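Local coordinates for amide synthase (Vibrio cholerae, PDB 1L5A), which probably forms amide bonds as a nonribosomal peptide synthetase condensation enzyme of vibriobactin assembly, at residues G357-I362 with D377-L382; S331-I336 with G361-F366; L20-H25 with V353-S358. All coordinates share one frame; numbering follows the deposited sequence.

Contact 1: residues G357-I362 with D377-L382; sequences GSAEGI and DITADL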
ATOM      1  N   GLY A 357     -15.329 -24.148  19.934  1.00 55.47           N
ATOM      2  CA  GLY A 357     -16.522 -23.428  19.564  1.00 61.65           C
ATOM      3  C   GLY A 357     -17.736 -24.313  19.467  1.00 69.02           C
ATOM      4  O   GLY A 357     -17.779 -25.407  20.034  1.00 66.94           O
ATOM      5  N   SER A 358     -18.727 -23.831  18.730  1.00 73.98           N
ATOM      6  CA  SER A 358     -19.970 -24.558  18.560  1.00 78.05           C
ATOM      7  C   SER A 358     -20.290 -24.785  17.087  1.00 74.59           C
ATOM      8  O   SER A 358     -20.119 -23.893  16.248  1.00 72.73           O
ATOM      9  CB  SER A 358     -21.100 -23.792  19.251  1.00 83.19           C
ATOM     10  OG  SER A 358     -20.963 -22.400  19.018  1.00 88.45           O
ATOM     11  N   ALA A 359     -20.751 -25.994  16.789  1.00 71.40           N
ATOM     12  CA  ALA A 359     -21.090 -26.374  15.426  1.00 70.97           C
ATOM     13  C   ALA A 359     -22.446 -25.803  15.029  1.00 66.49           C
ATOM     14  O   ALA A 359     -23.418 -25.941  15.766  1.00 71.81           O
ATOM     15  CB  ALA A 359     -21.102 -27.904  15.304  1.00 64.52           C
ATOM     16  N   GLU A 360     -22.511 -25.154  13.873  1.00 56.60           N
ATOM     17  CA  GLU A 360     -23.769 -24.597  13.407  1.00 54.17           C
ATOM     18  C   GLU A 360     -23.879 -24.932  11.920  1.00 47.84           C
ATOM     19  O   GLU A 360     -22.933 -24.733  11.170  1.00 44.32           O
ATOM     20  CB  GLU A 360     -23.783 -23.090  13.643  1.00 60.56           C
ATOM     21  CG  GLU A 360     -25.162 -22.503  13.884  1.00 79.19           C
ATOM     22  CD  GLU A 360     -25.109 -21.061  14.399  1.00 93.44           C
ATOM     23  OE1 GLU A 360     -24.427 -20.821  15.426  1.00 91.16           O
ATOM     24  OE2 GLU A 360     -25.751 -20.174  13.779  1.00 98.07           O
ATOM     25  N   GLY A 361     -25.023 -25.463  11.500  1.00 40.23           N
ATOM     26  CA  GLY A 361     -25.190 -25.828  10.105  1.00 29.84           C
ATOM     27  C   GLY A 361     -24.330 -27.031   9.760  1.00 32.45           C
ATOM     28  O   GLY A 361     -24.116 -27.906  10.592  1.00 33.68           O
ATOM     29  N   ILE A 362     -23.862 -27.113   8.522  1.00 32.38           N
ATOM     30  CA  ILE A 362     -23.002 -28.213   8.142  1.00 30.85           C
ATOM     31  C   ILE A 362     -21.617 -27.621   7.857  1.00 36.63           C
ATOM     32  O   ILE A 362     -21.490 -26.505   7.352  1.00 38.75           O
ATOM     33  CB  ILE A 362     -23.532 -28.947   6.911  1.00 32.59           C
ATOM     34  CG1 ILE A 362     -22.700 -30.219   6.684  1.00 37.12           C
ATOM     35  CG2 ILE A 362     -23.486 -28.031   5.704  1.00 36.13           C
ATOM     36  CD1 ILE A 362     -23.152 -31.070   5.541  1.00 38.54           C
ATOM     37  N   ASP A 377     -13.535 -34.024   7.137  1.00 40.73           N
ATOM     38  CA  ASP A 377     -14.464 -34.242   8.230  1.00 37.24           C
ATOM     39  C   ASP A 377     -15.762 -33.541   7.893  1.00 42.95           C
ATOM     40  O   ASP A 377     -15.764 -32.331   7.656  1.00 41.23           O
ATOM     41  CB  ASP A 377     -13.930 -33.661   9.533  1.00 40.53           C
ATOM     42  CG  ASP A 377     -12.582 -34.219   9.915  1.00 46.27           C
ATOM     43  OD1 ASP A 377     -12.346 -35.426   9.688  1.00 44.74           O
ATOM     44  OD2 ASP A 377     -11.765 -33.446  10.464  1.00 53.30           O
ATOM     45  N   ILE A 378     -16.860 -34.297   7.866  1.00 40.47           N
ATOM     46  CA  ILE A 378     -18.171 -33.723   7.584  1.00 38.49           C
ATOM     47  C   ILE A 378     -18.922 -33.664   8.909  1.00 36.99           C
ATOM     48  O   ILE A 378     -19.378 -34.678   9.411  1.00 44.91           O
ATOM     49  CB  ILE A 378     -18.961 -34.586   6.585  1.00 39.82           C
ATOM     50  CG1 ILE A 378     -18.069 -34.972   5.401  1.00 44.07           C
ATOM     51  CG2 ILE A 378     -20.170 -33.825   6.084  1.00 36.38           C
ATOM     52  CD1 ILE A 378     -17.510 -33.804   4.656  1.00 52.40           C
ATOM     53  N   THR A 379     -19.044 -32.470   9.473  1.00 36.36           N
ATOM     54  CA  THR A 379     -19.719 -32.276  10.750  1.00 32.88           C
ATOM     55  C   THR A 379     -20.979 -31.416  10.641  1.00 38.78           C
ATOM     56  O   THR A 379     -20.980 -30.369   9.991  1.00 36.45           O
ATOM     57  CB  THR A 379     -18.776 -31.602  11.735  1.00 34.63           C
ATOM     58  OG1 THR A 379     -17.678 -32.480  11.992  1.00 45.81           O
ATOM     59  CG2 THR A 379     -19.492 -31.260  13.029  1.00 28.07           C
ATOM     60  N   ALA A 380     -22.051 -31.860  11.291  1.00 38.74           N
ATOM     61  CA  ALA A 380     -23.304 -31.125  11.269  1.00 34.98           C
ATOM     62  C   ALA A 380     -23.876 -31.013  12.663  1.00 35.30           C
ATOM     63  O   ALA A 380     -23.662 -31.881  13.500  1.00 38.16           O
ATOM     64  CB  ALA A 380     -24.307 -31.819  10.365  1.00 34.57           C
ATOM     65  N   ASP A 381     -24.584 -29.919  12.908  1.00 32.50           N
ATOM     66  CA  ASP A 381     -25.249 -29.698  14.178  1.00 34.70           C
ATOM     67  C   ASP A 381     -26.711 -30.031  13.885  1.00 34.14           C
ATOM     68  O   ASP A 381     -27.419 -29.255  13.243  1.00 33.53           O
ATOM     69  CB  ASP A 381     -25.116 -28.241  14.608  1.00 27.30           C
ATOM     70  CG  ASP A 381     -26.215 -27.818  15.564  1.00 37.39           C
ATOM     71  OD1 ASP A 381     -26.728 -28.690  16.304  1.00 33.66           O
ATOM     72  OD2 ASP A 381     -26.561 -26.612  15.579  1.00 30.45           O
ATOM     73  N   LEU A 382     -27.161 -31.189  14.344  1.00 33.35           N
ATOM     74  CA  LEU A 382     -28.533 -31.606  14.074  1.00 37.77           C
ATOM     75  C   LEU A 382     -29.620 -30.644  14.554  1.00 35.17           C
ATOM     76  O   LEU A 382     -30.755 -30.715  14.092  1.00 36.31           O
ATOM     77  CB  LEU A 382     -28.767 -33.021  14.621  1.00 36.77           C
ATOM     78  CG  LEU A 382     -27.855 -34.034  13.906  1.00 42.67           C
ATOM     79  CD1 LEU A 382     -28.273 -35.460  14.214  1.00 42.38           C
ATOM     80  CD2 LEU A 382     -27.935 -33.794  12.399  1.00 41.05           C
TER
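I362 and A380 face each other as a non-hydrogen-bonded pair of antiparallel neighbours, their CA atoms 4.3 Å apart, and the buried part of this contact gathers around them. CG1 of I362, anti to the backbone N (chi1 -172°), lies near CB of A380. The branch continues to CD1, which comes 4.1 Å from CG2 of I378; the two isoleucine side chains run side by side and point the same way. Helix 387-409 covers this face, with H393 on I362 and W390 on A380. The backbone adds one conventional bond, from D381 N to G361 O (3.1 Å, 160° at the hydrogen), while CA of A380 turns its hydrogen to that same oxygen.

The pairing illustrates how a beta hairpin starts: strand 362-368 turns back into strand 374-381, and the incoming loop is already joined to the end of the returning strand at G361, one residue ahead of the first bridge. G361, at a positive phi of 70°, makes the bend at this entry.

Toward the loop the contact is as extensive but less enclosed, A359, E360 and T379 being partly exposed. CB of A359 meets CB of D381 at 4.1 Å and approaches CG2 of T379 only to 4.4 Å, while T379 OG1 turns to S210. E360 points its CB away from the strand; its side chain touches Y201. The carboxylate of D381 is buried here, but OD1 receives the backbone N-H groups of A383 and H207, and OD2 is hydrogen-bonded to the hydroxyls of S384 and Y201.

Contact 2: residues S331-I336 with G361-F366; sequences SPFINI and GINFTF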
ATOM      1  N   SER A 331     -23.613 -21.136   6.790  1.00 30.70           N
ATOM      2  CA  SER A 331     -23.577 -22.524   6.362  1.00 29.52           C
ATOM      3  C   SER A 331     -24.095 -22.644   4.940  1.00 23.61           C
ATOM      4  O   SER A 331     -24.986 -21.918   4.543  1.00 27.73           O
ATOM      5  CB  SER A 331     -24.435 -23.382   7.293  1.00 28.87           C
ATOM      6  OG  SER A 331     -24.300 -24.751   6.960  1.00 39.50           O
ATOM      7  N   PRO A 332     -23.531 -23.553   4.147  1.00 22.01           N
ATOM      8  CA  PRO A 332     -22.437 -24.483   4.460  1.00 28.26           C
ATOM      9  C   PRO A 332     -21.092 -23.756   4.669  1.00 30.99           C
ATOM     10  O   PRO A 332     -20.852 -22.687   4.120  1.00 32.21           O
ATOM     11  CB  PRO A 332     -22.437 -25.435   3.259  1.00 28.18           C
ATOM     12  CG  PRO A 332     -22.921 -24.582   2.151  1.00 25.82           C
ATOM     13  CD  PRO A 332     -24.056 -23.792   2.798  1.00 18.59           C
ATOM     14  N   PHE A 333     -20.213 -24.363   5.451  1.00 34.68           N
ATOM     15  CA  PHE A 333     -18.941 -23.752   5.806  1.00 32.38           C
ATOM     16  C   PHE A 333     -17.749 -24.670   5.528  1.00 35.26           C
ATOM     17  O   PHE A 333     -17.816 -25.874   5.784  1.00 37.20           O
ATOM     18  CB  PHE A 333     -18.990 -23.419   7.299  1.00 28.86           C
ATOM     19  CG  PHE A 333     -17.941 -22.455   7.754  1.00 33.39           C
ATOM     20  CD1 PHE A 333     -18.247 -21.109   7.916  1.00 27.83           C
ATOM     21  CD2 PHE A 333     -16.646 -22.890   8.027  1.00 30.53           C
ATOM     22  CE1 PHE A 333     -17.266 -20.203   8.350  1.00 36.09           C
ATOM     23  CE2 PHE A 333     -15.662 -21.991   8.458  1.00 32.27           C
ATOM     24  CZ  PHE A 333     -15.976 -20.646   8.619  1.00 26.17           C
ATOM     25  N   ILE A 334     -16.660 -24.110   5.003  1.00 31.07           N
ATOM     26  CA  ILE A 334     -15.478 -24.928   4.747  1.00 32.78           C
ATOM     27  C   ILE A 334     -14.265 -24.409   5.536  1.00 28.79           C
ATOM     28  O   ILE A 334     -14.072 -23.213   5.707  1.00 32.29           O
ATOM     29  CB  ILE A 334     -15.184 -25.037   3.221  1.00 32.69           C
ATOM     30  CG1 ILE A 334     -14.027 -26.002   2.985  1.00 32.04           C
ATOM     31  CG2 ILE A 334     -14.864 -23.683   2.641  1.00 38.61           C
ATOM     32  CD1 ILE A 334     -13.845 -26.380   1.549  1.00 22.61           C
ATOM     33  N   ASN A 335     -13.475 -25.333   6.057  1.00 34.27           N
ATOM     34  CA  ASN A 335     -12.304 -25.016   6.876  1.00 33.46           C
ATOM     35  C   ASN A 335     -11.169 -25.868   6.383  1.00 36.02           C
ATOM     36  O   ASN A 335     -11.351 -27.067   6.131  1.00 41.96           O
ATOM     37  CB  ASN A 335     -12.541 -25.422   8.336  1.00 40.03           C
ATOM     38  CG  ASN A 335     -12.594 -24.251   9.283  1.00 46.26           C
ATOM     39  OD1 ASN A 335     -11.656 -23.468   9.363  1.00 43.77           O
ATOM     40  ND2 ASN A 335     -13.698 -24.133  10.021  1.00 49.29           N
ATOM     41  N   ILE A 336      -9.998 -25.269   6.244  1.00 33.80           N
ATOM     42  CA  ILE A 336      -8.834 -26.041   5.843  1.00 32.93           C
ATOM     43  C   ILE A 336      -7.859 -25.953   7.010  1.00 36.38           C
ATOM     44  O   ILE A 336      -7.491 -24.862   7.435  1.00 40.82           O
ATOM     45  CB  ILE A 336      -8.149 -25.477   4.604  1.00 28.48           C
ATOM     46  CG1 ILE A 336      -9.125 -25.422   3.408  1.00 23.12           C
ATOM     47  CG2 ILE A 336      -6.938 -26.322   4.317  1.00 29.39           C
ATOM     48  CD1 ILE A 336      -9.622 -26.782   2.918  1.00 24.12           C
ATOM     49  N   GLY A 361     -25.023 -25.463  11.500  1.00 40.23           N
ATOM     50  CA  GLY A 361     -25.190 -25.828  10.105  1.00 29.84           C
ATOM     51  C   GLY A 361     -24.330 -27.031   9.760  1.00 32.45           C
ATOM     52  O   GLY A 361     -24.116 -27.906  10.592  1.00 33.68           O
ATOM     53  N   ILE A 362     -23.862 -27.113   8.522  1.00 32.38           N
ATOM     54  CA  ILE A 362     -23.002 -28.213   8.142  1.00 30.85           C
ATOM     55  C   ILE A 362     -21.617 -27.621   7.857  1.00 36.63           C
ATOM     56  O   ILE A 362     -21.490 -26.505   7.352  1.00 38.75           O
ATOM     57  CB  ILE A 362     -23.532 -28.947   6.911  1.00 32.59           C
ATOM     58  CG1 ILE A 362     -22.700 -30.219   6.684  1.00 37.12           C
ATOM     59  CG2 ILE A 362     -23.486 -28.031   5.704  1.00 36.13           C
ATOM     60  CD1 ILE A 362     -23.152 -31.070   5.541  1.00 38.54           C
ATOM     61  N   ASN A 363     -20.582 -28.375   8.198  1.00 39.56           N
ATOM     62  CA  ASN A 363     -19.201 -27.928   8.051  1.00 37.19           C
ATOM     63  C   ASN A 363     -18.323 -28.976   7.338  1.00 40.58           C
ATOM     64  O   ASN A 363     -18.363 -30.170   7.666  1.00 42.85           O
ATOM     65  CB  ASN A 363     -18.661 -27.656   9.454  1.00 38.33           C
ATOM     66  CG  ASN A 363     -17.329 -26.939   9.458  1.00 52.42           C
ATOM     67  OD1 ASN A 363     -17.266 -25.730   9.715  1.00 63.66           O
ATOM     68  ND2 ASN A 363     -16.251 -27.676   9.188  1.00 48.82           N
ATOM     69  N   PHE A 364     -17.557 -28.537   6.345  1.00 32.83           N
ATOM     70  CA  PHE A 364     -16.654 -29.433   5.640  1.00 39.15           C
ATOM     71  C   PHE A 364     -15.267 -29.012   6.077  1.00 39.89           C
ATOM     72  O   PHE A 364     -14.890 -27.851   5.931  1.00 44.13           O
ATOM     73  CB  PHE A 364     -16.805 -29.299   4.119  1.00 41.04           C
ATOM     74  CG  PHE A 364     -18.176 -29.637   3.634  1.00 42.71           C
ATOM     75  CD1 PHE A 364     -19.051 -28.635   3.224  1.00 40.81           C
ATOM     76  CD2 PHE A 364     -18.632 -30.948   3.680  1.00 37.16           C
ATOM     77  CE1 PHE A 364     -20.370 -28.931   2.878  1.00 44.59           C
ATOM     78  CE2 PHE A 364     -19.947 -31.255   3.336  1.00 42.49           C
ATOM     79  CZ  PHE A 364     -20.820 -30.245   2.937  1.00 39.37           C
ATOM     80  N   THR A 365     -14.515 -29.944   6.641  1.00 36.88           N
ATOM     81  CA  THR A 365     -13.183 -29.621   7.102  1.00 37.20           C
ATOM     82  C   THR A 365     -12.109 -30.519   6.518  1.00 40.89           C
ATOM     83  O   THR A 365     -12.270 -31.730   6.396  1.00 38.93           O
ATOM     84  CB  THR A 365     -13.117 -29.664   8.621  1.00 30.49           C
ATOM     85  OG1 THR A 365     -13.635 -28.436   9.142  1.00 32.22           O
ATOM     86  CG2 THR A 365     -11.687 -29.857   9.091  1.00 40.83           C
ATOM     87  N   PHE A 366     -11.008 -29.902   6.127  1.00 41.83           N
ATOM     88  CA  PHE A 366      -9.911 -30.661   5.573  1.00 41.67           C
ATOM     89  C   PHE A 366      -8.710 -30.463   6.481  1.00 43.97           C
ATOM     90  O   PHE A 366      -8.196 -29.349   6.605  1.00 42.21           O
ATOM     91  CB  PHE A 366      -9.600 -30.181   4.164  1.00 36.61           C
ATOM     92  CG  PHE A 366     -10.606 -30.613   3.139  1.00 39.66           C
ATOM     93  CD1 PHE A 366     -11.615 -29.753   2.725  1.00 37.50           C
ATOM     94  CD2 PHE A 366     -10.517 -31.880   2.547  1.00 36.53           C
ATOM     95  CE1 PHE A 366     -12.531 -30.143   1.718  1.00 32.67           C
ATOM     96  CE2 PHE A 366     -11.416 -32.277   1.549  1.00 31.15           C
ATOM     97  CZ  PHE A 366     -12.426 -31.405   1.132  1.00 31.69           C
TER
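S331 meets I362 through a side chain standing in for backbone: I362 N donates to S331 OG at 2.9 Å, the hydroxyl being anti to its own backbone N (chi1 -174°). Beyond it, ordinary parallel-sheet bonding takes over. F333 receives F364 N at its carbonyl O (2.7 Å) and gives its N-H to I362 O; N335 repeats the pattern, donating to F364 O and accepting from F366 N.

Apolar contacts occupy the face of I334, I336, F364 and F366. CD1 of I334 sits at the edge of the F366 ring, 4.0 Å from CE1, whereas CD1 of I336 approaches CD1 of that ring at 3.6 Å. Before the strand proper, CB of P332, which follows a cis peptide bond, rests on CG2 of I362 at 3.7 Å.

The other face mixes aromatic and amide groups. The N363 amide lies alongside the F333 ring, their planes 21° apart, with OD1 3.4 Å from CD2, and its ND2 makes a weak bond to T365 OG1. N335 CG lies in the ring plane at the edge of F333.

The chemistry thus gives the parallel pair two unlike surfaces: a hydrocarbon one that packs on helices 234-249 and 387-409, and a mixed one, where amides and a hydroxyl share the surface with the F333 ring.

Contact 3: residues L20-H25 with V353-S358; sequences LDTVAH and VLASGS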
ATOM      1  N   LEU A  20     -19.668 -21.711  25.748  1.00 57.66           N
ATOM      2  CA  LEU A  20     -19.976 -21.979  24.348  1.00 54.95           C
ATOM      3  C   LEU A  20     -18.810 -21.787  23.387  1.00 54.28           C
ATOM      4  O   LEU A  20     -18.671 -22.519  22.410  1.00 51.83           O
ATOM      5  CB  LEU A  20     -21.115 -21.071  23.894  1.00 50.17           C
ATOM      6  CG  LEU A  20     -22.505 -21.408  24.406  1.00 53.84           C
ATOM      7  CD1 LEU A  20     -23.414 -20.199  24.275  1.00 56.04           C
ATOM      8  CD2 LEU A  20     -23.049 -22.578  23.610  1.00 57.03           C
ATOM      9  N   ASP A  21     -17.971 -20.798  23.662  1.00 51.44           N
ATOM     10  CA  ASP A  21     -16.871 -20.498  22.763  1.00 45.53           C
ATOM     11  C   ASP A  21     -15.488 -20.610  23.368  1.00 42.73           C
ATOM     12  O   ASP A  21     -14.779 -19.625  23.510  1.00 45.74           O
ATOM     13  CB  ASP A  21     -17.104 -19.102  22.192  1.00 43.49           C
ATOM     14  CG  ASP A  21     -18.459 -18.980  21.530  1.00 36.91           C
ATOM     15  OD1 ASP A  21     -18.721 -19.760  20.594  1.00 38.55           O
ATOM     16  OD2 ASP A  21     -19.263 -18.127  21.945  1.00 35.87           O
ATOM     17  N   THR A  22     -15.111 -21.832  23.714  1.00 45.30           N
ATOM     18  CA  THR A  22     -13.815 -22.111  24.310  1.00 41.50           C
ATOM     19  C   THR A  22     -12.900 -22.761  23.279  1.00 44.06           C
ATOM     20  O   THR A  22     -13.366 -23.394  22.336  1.00 43.91           O
ATOM     21  CB  THR A  22     -13.951 -23.091  25.486  1.00 43.64           C
ATOM     22  OG1 THR A  22     -14.782 -22.520  26.506  1.00 48.19           O
ATOM     23  CG2 THR A  22     -12.594 -23.416  26.063  1.00 48.20           C
ATOM     24  N   VAL A  23     -11.598 -22.597  23.458  1.00 39.69           N
ATOM     25  CA  VAL A  23     -10.625 -23.213  22.566  1.00 38.95           C
ATOM     26  C   VAL A  23      -9.610 -23.925  23.459  1.00 35.77           C
ATOM     27  O   VAL A  23      -8.899 -23.295  24.253  1.00 36.34           O
ATOM     28  CB  VAL A  23      -9.871 -22.170  21.708  1.00 40.11           C
ATOM     29  CG1 VAL A  23      -9.130 -22.871  20.581  1.00 41.37           C
ATOM     30  CG2 VAL A  23     -10.830 -21.154  21.152  1.00 50.80           C
ATOM     31  N   ALA A  24      -9.554 -25.240  23.353  1.00 29.68           N
ATOM     32  CA  ALA A  24      -8.608 -25.992  24.161  1.00 28.24           C
ATOM     33  C   ALA A  24      -7.893 -27.056  23.345  1.00 30.42           C
ATOM     34  O   ALA A  24      -8.509 -27.776  22.546  1.00 33.80           O
ATOM     35  CB  ALA A  24      -9.320 -26.636  25.374  1.00 19.15           C
ATOM     36  N   HIS A  25      -6.580 -27.126  23.529  1.00 29.49           N
ATOM     37  CA  HIS A  25      -5.759 -28.119  22.852  1.00 29.98           C
ATOM     38  C   HIS A  25      -4.927 -28.867  23.887  1.00 29.65           C
ATOM     39  O   HIS A  25      -4.622 -28.347  24.954  1.00 33.81           O
ATOM     40  CB  HIS A  25      -4.805 -27.468  21.852  1.00 28.23           C
ATOM     41  CG  HIS A  25      -5.458 -26.973  20.600  1.00 37.99           C
ATOM     42  ND1 HIS A  25      -4.804 -26.948  19.386  1.00 35.36           N
ATOM     43  CD2 HIS A  25      -6.692 -26.459  20.373  1.00 39.01           C
ATOM     44  CE1 HIS A  25      -5.605 -26.442  18.466  1.00 36.36           C
ATOM     45  NE2 HIS A  25      -6.757 -26.137  19.038  1.00 41.37           N
ATOM     46  N   VAL A 353      -7.625 -31.644  19.784  1.00 32.79           N
ATOM     47  CA  VAL A 353      -8.548 -30.520  19.922  1.00 31.52           C
ATOM     48  C   VAL A 353      -9.613 -30.945  20.934  1.00 35.27           C
ATOM     49  O   VAL A 353     -10.390 -31.847  20.661  1.00 34.17           O
ATOM     50  CB  VAL A 353      -9.220 -30.191  18.563  1.00 30.70           C
ATOM     51  CG1 VAL A 353     -10.230 -29.082  18.738  1.00 24.82           C
ATOM     52  CG2 VAL A 353      -8.162 -29.789  17.531  1.00 25.89           C
ATOM     53  N   LEU A 354      -9.629 -30.308  22.104  1.00 36.14           N
ATOM     54  CA  LEU A 354     -10.564 -30.651  23.170  1.00 34.09           C
ATOM     55  C   LEU A 354     -11.798 -29.787  23.170  1.00 42.10           C
ATOM     56  O   LEU A 354     -12.827 -30.165  23.747  1.00 44.86           O
ATOM     57  CB  LEU A 354      -9.891 -30.521  24.533  1.00 28.72           C
ATOM     58  CG  LEU A 354      -8.703 -31.437  24.770  1.00 32.84           C
ATOM     59  CD1 LEU A 354      -8.096 -31.136  26.134  1.00 27.74           C
ATOM     60  CD2 LEU A 354      -9.163 -32.879  24.683  1.00 32.04           C
ATOM     61  N   ALA A 355     -11.681 -28.617  22.549  1.00 44.66           N
ATOM     62  CA  ALA A 355     -12.784 -27.671  22.438  1.00 42.70           C
ATOM     63  C   ALA A 355     -12.475 -26.705  21.299  1.00 48.26           C
ATOM     64  O   ALA A 355     -11.305 -26.346  21.079  1.00 46.56           O
ATOM     65  CB  ALA A 355     -12.953 -26.908  23.745  1.00 44.12           C
ATOM     66  N   SER A 356     -13.508 -26.293  20.562  1.00 47.78           N
ATOM     67  CA  SER A 356     -13.297 -25.349  19.467  1.00 47.34           C
ATOM     68  C   SER A 356     -14.543 -24.642  18.991  1.00 50.99           C
ATOM     69  O   SER A 356     -14.786 -24.535  17.793  1.00 51.09           O
ATOM     70  CB  SER A 356     -12.634 -26.028  18.278  1.00 37.50           C
ATOM     71  OG  SER A 356     -13.412 -27.121  17.855  1.00 38.03           O
ATOM     72  N   GLY A 357     -15.329 -24.148  19.934  1.00 55.47           N
ATOM     73  CA  GLY A 357     -16.522 -23.428  19.564  1.00 61.65           C
ATOM     74  C   GLY A 357     -17.736 -24.313  19.467  1.00 69.02           C
ATOM     75  O   GLY A 357     -17.779 -25.407  20.034  1.00 66.94           O
ATOM     76  N   SER A 358     -18.727 -23.831  18.730  1.00 73.98           N
ATOM     77  CA  SER A 358     -19.970 -24.558  18.560  1.00 78.05           C
ATOM     78  C   SER A 358     -20.290 -24.785  17.087  1.00 74.59           C
ATOM     79  O   SER A 358     -20.119 -23.893  16.248  1.00 72.73           O
ATOM     80  CB  SER A 358     -21.100 -23.792  19.251  1.00 83.19           C
ATOM     81  OG  SER A 358     -20.963 -22.400  19.018  1.00 88.45           O
TER
HETATM   82  O   HOH W   1     -16.420 -24.425  23.154  1.00 41.51           O
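The carbonyl oxygen of A24 is gripped by two consecutive N-H groups, L354 N at 2.8 Å and A355 N at 3.3 Å, both coming from the same face of its carbonyl plane. In return A24 N donates to A355 O at 3.1 Å, from a position above the acceptor's carbonyl plane and 42° out of it. Two residues of one strand opposite a single residue of the other define a classic beta bulge. The backbone of L354 shows how the extra residue is taken up: its phi of -96° and psi of -21° are nearly helical, whereas A355 returns to an extended form.

The bulge also brings two side chains to one methyl, since CB of A24 lies 4.0 Å from CB of A355 and equally far from CB of L354. The rest of L354 reaches Y121 and, on helix 82-94, W87, I90 and L94. On the other face of the sheet CG2 of V353 stands over one face of the H25 imidazole, 4.1 Å above its plane and displaced toward the rim; H25 ND1 is hydrogen-bonded to E138.

Toward S358 the regular bonding fades. G357 N gives only a weak bond to T22 O. A water holds the turn of 20-22, donating to L20 O at 3.0 Å and accepting from T22 N, with a weak third bond from G357 N. D21 turns its OD2 to a salt bridge with R11.

Strand 22-30 has strand 117-125 as its other neighbour, and that strand runs into H125 and H126, the first residues of the HHxxxDG signature of condensation domains. The arrangement is that of their two-lobed fold, in which a strand from the C-terminal half crosses over to complete the edge of the N-terminal sheet.

From the N terminus, the chain first lays down 20-25 in the N-terminal sheet, whose edge is completed by 353-358 much later, so contact 3 closes a loop of 327 residues. Within that loop 331-336 is set in the second sheet; its partner 361-366 comes after 353-358, and contacts 2 and 3 therefore cross. Contact 1 begins where contact 3 ends, sharing G357 and S358 with it and G361 and I362 with contact 2, and closes a loop of only 14 residues at 377-382. The passage 353-366 thus ties the edge of one sheet to the middle of the other, where strand 362-368 separates strands 333-337 and 374-381.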